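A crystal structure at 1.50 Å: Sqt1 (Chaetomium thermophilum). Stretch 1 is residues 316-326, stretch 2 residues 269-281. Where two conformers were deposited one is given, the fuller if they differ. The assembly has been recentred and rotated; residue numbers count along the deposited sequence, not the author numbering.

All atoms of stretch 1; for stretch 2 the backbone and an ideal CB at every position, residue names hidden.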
ATOM      1  N   GLN A 316      13.827  -3.552  24.160  1.00 46.05           N
ATOM      2  CA  GLN A 316      13.762  -2.787  22.918  1.00 45.99           C
ATOM      3  C   GLN A 316      12.376  -2.867  22.281  1.00 42.19           C
ATOM      4  O   GLN A 316      11.838  -1.866  21.802  1.00 42.73           O
ATOM      5  CB  GLN A 316      14.816  -3.284  21.923  1.00 44.03           C
ATOM      6  CG  GLN A 316      15.938  -2.289  21.644  1.00 46.63           C
ATOM      7  CD  GLN A 316      16.793  -2.681  20.451  1.00 48.66           C
ATOM      8  OE1 GLN A 316      16.416  -3.549  19.662  1.00 51.32           O
ATOM      9  NE2 GLN A 316      17.948  -2.033  20.309  1.00 50.70           N
ATOM     10  N   ALA A 317      11.798  -4.064  22.289  1.00 39.78           N
ATOM     11  CA  ALA A 317      10.531  -4.308  21.609  1.00 30.29           C
ATOM     12  C   ALA A 317       9.324  -3.774  22.370  1.00 26.05           C
ATOM     13  O   ALA A 317       9.187  -3.978  23.576  1.00 28.99           O
ATOM     14  CB  ALA A 317      10.355  -5.797  21.352  1.00 31.52           C
ATOM     15  N   GLY A 318       8.440  -3.098  21.646  1.00 19.19           N
ATOM     16  CA  GLY A 318       7.167  -2.695  22.195  1.00 22.07           C
ATOM     17  C   GLY A 318       7.181  -1.373  22.935  1.00 22.45           C
ATOM     18  O   GLY A 318       6.161  -0.957  23.475  1.00 26.36           O
ATOM     19  N   THR A 319       8.329  -0.719  22.977  1.00 22.33           N
ATOM     20  CA  THR A 319       8.372   0.584  23.622  1.00 29.39           C
ATOM     21  C   THR A 319       8.172   1.678  22.584  1.00 23.59           C
ATOM     22  O   THR A 319       8.495   1.514  21.397  1.00 23.60           O
ATOM     23  CB  THR A 319       9.690   0.827  24.378  1.00 28.43           C
ATOM     24  OG1 THR A 319      10.763   0.946  23.446  1.00 29.30           O
ATOM     25  CG2 THR A 319       9.974  -0.326  25.342  1.00 30.45           C
ATOM     26  N   ILE A 320       7.614   2.789  23.039  1.00 21.43           N
ATOM     27  CA  ILE A 320       7.402   3.943  22.186  1.00 21.26           C
ATOM     28  C   ILE A 320       8.679   4.760  22.118  1.00 19.33           C
ATOM     29  O   ILE A 320       9.130   5.313  23.130  1.00 21.93           O
ATOM     30  CB  ILE A 320       6.266   4.829  22.705  1.00 20.56           C
ATOM     31  CG1 ILE A 320       5.024   3.995  23.033  1.00 33.39           C
ATOM     32  CG2 ILE A 320       5.971   5.935  21.708  1.00 21.03           C
ATOM     33  CD1 ILE A 320       4.444   3.258  21.867  1.00 37.43           C
ATOM     34  N   LEU A 321       9.242   4.896  20.944  1.00 17.40           N
ATOM     35  CA  LEU A 321      10.513   5.541  20.765  1.00 16.86           C
ATOM     36  C   LEU A 321      10.361   7.009  20.353  1.00 16.54           C
ATOM     37  O   LEU A 321      11.253   7.759  20.494  1.00 17.33           O
ATOM     38  CB  LEU A 321      11.317   4.798  19.698  1.00 18.20           C
ATOM     39  CG  LEU A 321      11.636   3.340  20.031  1.00 20.84           C
ATOM     40  CD1 LEU A 321      12.227   2.605  18.847  1.00 21.87           C
ATOM     41  CD2 LEU A 321      12.581   3.248  21.208  1.00 24.49           C
ATOM     42  N   ALA A 322       9.214   7.333  19.794  1.00 16.05           N
ATOM     43  CA  ALA A 322       8.888   8.680  19.392  1.00 16.22           C
ATOM     44  C   ALA A 322       7.406   8.797  19.119  1.00 16.19           C
ATOM     45  O   ALA A 322       6.790   7.844  18.885  1.00 15.79           O
ATOM     46  CB  ALA A 322       9.682   9.099  18.179  1.00 17.03           C
ATOM     47  N   SER A 323       6.923  10.033  19.401  0.55 16.02           N
ATOM     48  CA  SER A 323       5.537  10.357  19.104  0.55 16.87           C
ATOM     49  C   SER A 323       5.539  11.649  18.310  0.55 17.66           C
ATOM     50  O   SER A 323       6.289  12.564  18.626  0.55 18.52           O
ATOM     51  CB  SER A 323       4.701  10.514  20.378  0.55 19.84           C
ATOM     52  OG  SER A 323       4.572   9.281  21.063  0.55 17.18           O
ATOM     53  N   LEU A 324       4.731  11.682  17.335  1.00 14.45           N
ATOM     54  CA  LEU A 324       4.631  12.817  16.447  1.00 15.53           C
ATOM     55  C   LEU A 324       3.273  13.360  16.105  1.00 13.62           C
ATOM     56  O   LEU A 324       2.381  12.672  15.787  1.00 16.36           O
ATOM     57  CB  LEU A 324       5.346  12.546  15.107  1.00 16.14           C
ATOM     58  CG  LEU A 324       6.675  11.814  15.165  1.00 17.98           C
ATOM     59  CD1 LEU A 324       7.068  11.241  13.815  1.00 17.56           C
ATOM     60  CD2 LEU A 324       7.744  12.754  15.608  1.00 18.89           C
ATOM     61  N   GLN A 325       3.205  14.677  16.075  1.00 15.72           N
ATOM     62  CA  GLN A 325       1.986  15.345  15.713  1.00 15.51           C
ATOM     63  C   GLN A 325       2.076  16.779  15.287  1.00 18.33           C
ATOM     64  O   GLN A 325       1.847  17.779  16.104  1.00 22.52           O
ATOM     65  CB  GLN A 325       0.959  15.223  16.855  1.00 17.23           C
ATOM     66  CG  GLN A 325      -0.467  15.637  16.536  1.00 20.55           C
ATOM     67  CD  GLN A 325      -1.408  15.596  17.724  1.00 26.89           C
ATOM     68  OE1 GLN A 325      -1.009  15.583  18.859  1.00 32.81           O
ATOM     69  NE2 GLN A 325      -2.667  15.552  17.444  1.00 26.92           N
ATOM     70  N   ILE A 326       2.510  16.769  14.024  1.00 17.25           N
ATOM     71  CA  ILE A 326       2.768  17.934  13.218  1.00 14.19           C
ATOM     72  C   ILE A 326       1.633  18.201  12.293  1.00 15.91           C
ATOM     73  O   ILE A 326       1.333  19.224  12.028  1.00 19.05           O
ATOM     74  CB  ILE A 326       4.018  17.683  12.318  1.00 16.12           C
ATOM     75  CG1 ILE A 326       5.274  17.461  13.132  1.00 19.30           C
ATOM     76  CG2 ILE A 326       4.247  18.797  11.310  1.00 17.96           C
ATOM     77  CD1 ILE A 326       5.657  18.602  14.048  1.00 19.69           C
ATOM     78  N   UNK A 269      -5.519   9.169  13.671  1.00 15.36           N
ATOM     79  CA  UNK A 269      -6.315  10.385  13.770  1.00 15.49           C
ATOM     80  C   UNK A 269      -5.516  11.558  14.337  1.00 17.65           C
ATOM     81  O   UNK A 269      -4.540  11.373  15.065  1.00 18.19           O
ATOM     82  CB  UNK A 269      -7.547  10.129  14.640  1.00 15.49           C
ATOM     83  N   UNK A 270      -5.931  12.773  13.982  1.00 20.07           N
ATOM     84  CA  UNK A 270      -5.342  13.969  14.557  1.00 20.60           C
ATOM     85  C   UNK A 270      -3.918  14.251  14.129  1.00 18.71           C
ATOM     86  O   UNK A 270      -3.230  15.087  14.719  1.00 22.10           O
ATOM     87  CB  UNK A 270      -5.387  13.867  16.083  1.00 20.60           C
ATOM     88  N   UNK A 271      -3.460  13.547  13.103  1.00 16.77           N
ATOM     89  CA  UNK A 271      -2.098  13.715  12.632  1.00 16.25           C
ATOM     90  C   UNK A 271      -1.067  12.937  13.438  1.00 13.22           C
ATOM     91  O   UNK A 271       0.131  13.147  13.264  1.00 15.01           O
ATOM     92  CB  UNK A 271      -1.736  15.201  12.648  1.00 16.25           C
ATOM     93  N   UNK A 272      -1.528  12.045  14.310  1.00 15.43           N
ATOM     94  CA  UNK A 272      -0.596  11.390  15.226  1.00 15.40           C
ATOM     95  C   UNK A 272       0.144  10.237  14.576  1.00 16.26           C
ATOM     96  O   UNK A 272      -0.425   9.476  13.784  1.00 15.96           O
ATOM     97  CB  UNK A 272      -1.343  10.885  16.462  1.00 15.40           C
ATOM     98  N   UNK A 273       1.422  10.144  14.919  1.00 14.62           N
ATOM     99  CA  UNK A 273       2.281   9.050  14.502  1.00 13.62           C
ATOM    100  C   UNK A 273       2.990   8.514  15.737  1.00 16.71           C
ATOM    101  O   UNK A 273       3.454   9.290  16.568  1.00 16.17           O
ATOM    102  CB  UNK A 273       3.282   9.499  13.436  1.00 13.62           C
ATOM    103  N   UNK A 274       3.057   7.195  15.874  1.00 13.60           N
ATOM    104  CA  UNK A 274       3.828   6.569  16.949  1.00 13.76           C
ATOM    105  C   UNK A 274       4.899   5.673  16.350  1.00 15.00           C
ATOM    106  O   UNK A 274       4.625   4.937  15.400  1.00 15.66           O
ATOM    107  CB  UNK A 274       2.919   5.768  17.883  1.00 13.76           C
ATOM    108  N   UNK A 275       6.108   5.739  16.905  1.00 14.49           N
ATOM    109  CA  UNK A 275       7.225   4.881  16.503  1.00 13.47           C
ATOM    110  C   UNK A 275       7.457   3.848  17.603  1.00 16.41           C
ATOM    111  O   UNK A 275       7.681   4.219  18.755  1.00 16.87           O
ATOM    112  CB  UNK A 275       8.491   5.700  16.243  1.00 13.47           C
ATOM    113  N   UNK A 276       7.398   2.564  17.246  1.00 14.35           N
ATOM    114  CA  UNK A 276       7.489   1.474  18.219  1.00 16.39           C
ATOM    115  C   UNK A 276       8.615   0.526  17.836  1.00 16.26           C
ATOM    116  O   UNK A 276       8.785   0.190  16.665  1.00 16.28           O
ATOM    117  CB  UNK A 276       6.163   0.716  18.313  1.00 16.39           C
ATOM    118  N   UNK A 277       9.402   0.099  18.820  1.00 15.38           N
ATOM    119  CA  UNK A 277      10.487  -0.826  18.543  1.00 19.55           C
ATOM    120  C   UNK A 277      10.027  -2.255  18.276  1.00 13.38           C
ATOM    121  O   UNK A 277       9.042  -2.729  18.851  1.00 16.70           O
ATOM    122  CB  UNK A 277      11.468  -0.822  19.717  1.00 19.55           C
ATOM    123  N   UNK A 278      10.761  -2.924  17.395  1.00 14.93           N
ATOM    124  CA  UNK A 278      10.527  -4.333  17.072  1.00 17.58           C
ATOM    125  C   UNK A 278      11.748  -5.154  17.436  1.00 19.63           C
ATOM    126  O   UNK A 278      12.862  -4.640  17.410  1.00 24.06           O
ATOM    127  CB  UNK A 278      10.190  -4.508  15.590  1.00 17.58           C
ATOM    128  N   UNK A 279      11.550  -6.443  17.742  1.00 19.03           N
ATOM    129  CA  UNK A 279      12.723  -7.308  17.905  1.00 20.78           C
ATOM    130  C   UNK A 279      13.340  -7.642  16.551  1.00 23.20           C
ATOM    131  O   UNK A 279      12.623  -7.745  15.561  1.00 26.16           O
ATOM    132  CB  UNK A 279      12.344  -8.594  18.642  1.00 20.78           C
ATOM    133  N   UNK A 280      14.657  -7.811  16.508  1.00 39.73           N
ATOM    134  CA  UNK A 280      15.315  -8.201  15.265  1.00 39.88           C
ATOM    135  C   UNK A 280      15.388  -9.729  15.198  1.00 34.22           C
ATOM    136  O   UNK A 280      15.796 -10.373  16.159  1.00 40.17           O
ATOM    137  CB  UNK A 280      16.711  -7.582  15.167  1.00 39.88           C
ATOM    138  N   UNK A 281      14.960 -10.299  14.075  1.00 41.63           N
ATOM    139  CA  UNK A 281      14.826 -11.744  13.949  1.00 36.71           C
ATOM    140  C   UNK A 281      15.550 -12.265  12.709  1.00 38.78           C
ATOM    141  O   UNK A 281      16.738 -12.023  12.518  1.00 49.91           O
ATOM    142  CB  UNK A 281      13.348 -12.134  13.897  1.00 36.71           C
TER

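The two stretches run antiparallel, so the walk along stretch 2 meets stretch 1 from its far end backward. Position 269 points its CB away from stretch 1, which sets no demand; it is A269. At 270 phi is 70°, which favours glycine, and the ideal CB would lie 3.5 Å from Q325 NE2. It is G270, and Q325 NE2 donates to G270 O at 2.8 Å. Position 271 has phi 82° and psi 11°, where a CB would be jammed against the carbonyl O of the preceding residue; glycine is called for, and it is G271.

At 272 the CB points sideways, near the aliphatic part of Q325, so a long polar chain would suit as well as a short one. It is Q272: its CG lies 3.6 Å from Q325 CD, and OE1 accepts from water 2, which donates weakly to L324 O.

Along the strand that follows, CBs alternate between two faces. Position 273 pairs with L324, and its ideal CB is 4.0 Å from L324 CB. Any aliphatic residue would fit; it is I273, branched at CB as strands readily accept. I273 N donates to L324 O and L324 N to I273 O, each at 2.8 Å.

Position 274 lies on the other face, beside the hydroxyl of S323, which could meet a donor or an acceptor on a chain long enough to reach it. It is K274, whose extended outer chain brings NZ to 2.9 Å from S323 OG, to which it donates.

The CB of 275 returns to the face of A322 and L324. The small A322 leaves room for a sizeable apolar chain: I275 sets CG1 3.9 Å from A322 CB. Here the register slips by one, a bulge, so I275 N donates to A322 O at 3.0 Å while I275 O accepts from L321 N at 2.8 Å.

At 276 the CB faces I320, and valine, isoleucine or leucine would be reasonable. V276 places CG2 3.6 Å from I320 CD1.

Position 277 points toward stretch 1, and an ideal CB would sit 2.4 Å from Q316 O, a clash. Only glycine avoids it. G277 N donates to T319 O, and G277 O accepts from G318 N within the type II turn.

At 278 the CB points away: L278. Position 279, with phi -74°, allows proline; P279 CD lies 3.7 Å from A317 CB. At 280 a long polar chain could return toward the Q316 amide; R280 NH2 donates to water 3, which donates to Q316 OE1. Position 281 is out of reach: L281.

Stretch 2 269-281: AGGQIKIVGLPRL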
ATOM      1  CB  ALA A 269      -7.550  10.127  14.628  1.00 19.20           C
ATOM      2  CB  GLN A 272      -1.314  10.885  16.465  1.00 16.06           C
ATOM      3  CG  GLN A 272      -1.831  12.008  17.359  1.00 18.78           C
ATOM      4  CD  GLN A 272      -2.172  11.519  18.748  1.00 21.95           C
ATOM      5  OE1 GLN A 272      -1.280  11.215  19.548  1.00 24.21           O
ATOM      6  NE2 GLN A 272      -3.459  11.424  19.040  1.00 21.21           N
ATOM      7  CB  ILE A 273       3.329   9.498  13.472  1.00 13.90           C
ATOM      8  CG1 ILE A 273       2.653  10.056  12.222  1.00 15.79           C
ATOM      9  CG2 ILE A 273       4.250   8.330  13.104  1.00 15.30           C
ATOM     10  CD1 ILE A 273       3.566  10.842  11.340  1.00 17.51           C
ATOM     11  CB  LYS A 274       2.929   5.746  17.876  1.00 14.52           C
ATOM     12  CG  LYS A 274       1.789   6.510  18.530  1.00 16.00           C
ATOM     13  CD  LYS A 274       2.311   7.380  19.655  1.00 17.65           C
ATOM     14  CE  LYS A 274       1.201   8.217  20.271  1.00 19.33           C
ATOM     15  NZ  LYS A 274       1.720   8.975  21.463  1.00 23.95           N
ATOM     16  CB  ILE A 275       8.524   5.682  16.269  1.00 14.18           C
ATOM     17  CG1 ILE A 275       8.260   6.874  15.344  1.00 14.43           C
ATOM     18  CG2 ILE A 275       9.614   4.774  15.697  1.00 14.96           C
ATOM     19  CD1 ILE A 275       7.695   6.502  13.967  1.00 13.99           C
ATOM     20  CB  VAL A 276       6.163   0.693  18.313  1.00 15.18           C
ATOM     21  CG1 VAL A 276       6.278  -0.465  19.295  1.00 18.75           C
ATOM     22  CG2 VAL A 276       5.029   1.615  18.733  1.00 17.43           C
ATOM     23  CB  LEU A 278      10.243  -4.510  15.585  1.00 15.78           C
ATOM     24  CG  LEU A 278       9.017  -3.805  15.018  1.00 16.44           C
ATOM     25  CD1 LEU A 278       9.003  -4.058  13.511  1.00 18.34           C
ATOM     26  CD2 LEU A 278       7.741  -4.285  15.694  1.00 17.70           C
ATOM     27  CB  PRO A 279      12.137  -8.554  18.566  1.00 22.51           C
ATOM     28  CG  PRO A 279      10.760  -8.646  17.967  1.00 19.03           C
ATOM     29  CD  PRO A 279      10.290  -7.195  17.875  1.00 19.77           C
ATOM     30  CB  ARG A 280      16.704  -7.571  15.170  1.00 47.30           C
ATOM     31  CG  ARG A 280      17.030  -7.010  13.790  1.00 49.51           C
ATOM     32  CD  ARG A 280      16.312  -5.687  13.536  1.00 47.49           C
ATOM     33  NE  ARG A 280      16.361  -4.785  14.686  1.00 52.80           N
ATOM     34  CZ  ARG A 280      17.424  -4.062  15.032  1.00 56.28           C
ATOM     35  NH1 ARG A 280      18.535  -4.122  14.309  1.00 57.16           N
ATOM     36  NH2 ARG A 280      17.370  -3.268  16.097  1.00 50.49           N
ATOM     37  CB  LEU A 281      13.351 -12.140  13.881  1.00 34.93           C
ATOM     38  CG  LEU A 281      12.430 -11.719  15.027  1.00 28.16           C
ATOM     39  CD1 LEU A 281      10.987 -11.862  14.596  1.00 37.78           C
ATOM     40  CD2 LEU A 281      12.681 -12.544  16.258  1.00 30.59           C
TER
HETATM   41  O   HOH W   1       2.087  14.508  11.885  1.00 16.29           O
HETATM   42  O   HOH W   2       1.460  11.473  18.675  1.00 22.10           O
HETATM   43  O   HOH W   3      15.021  -3.236  17.589  1.00 38.54           O
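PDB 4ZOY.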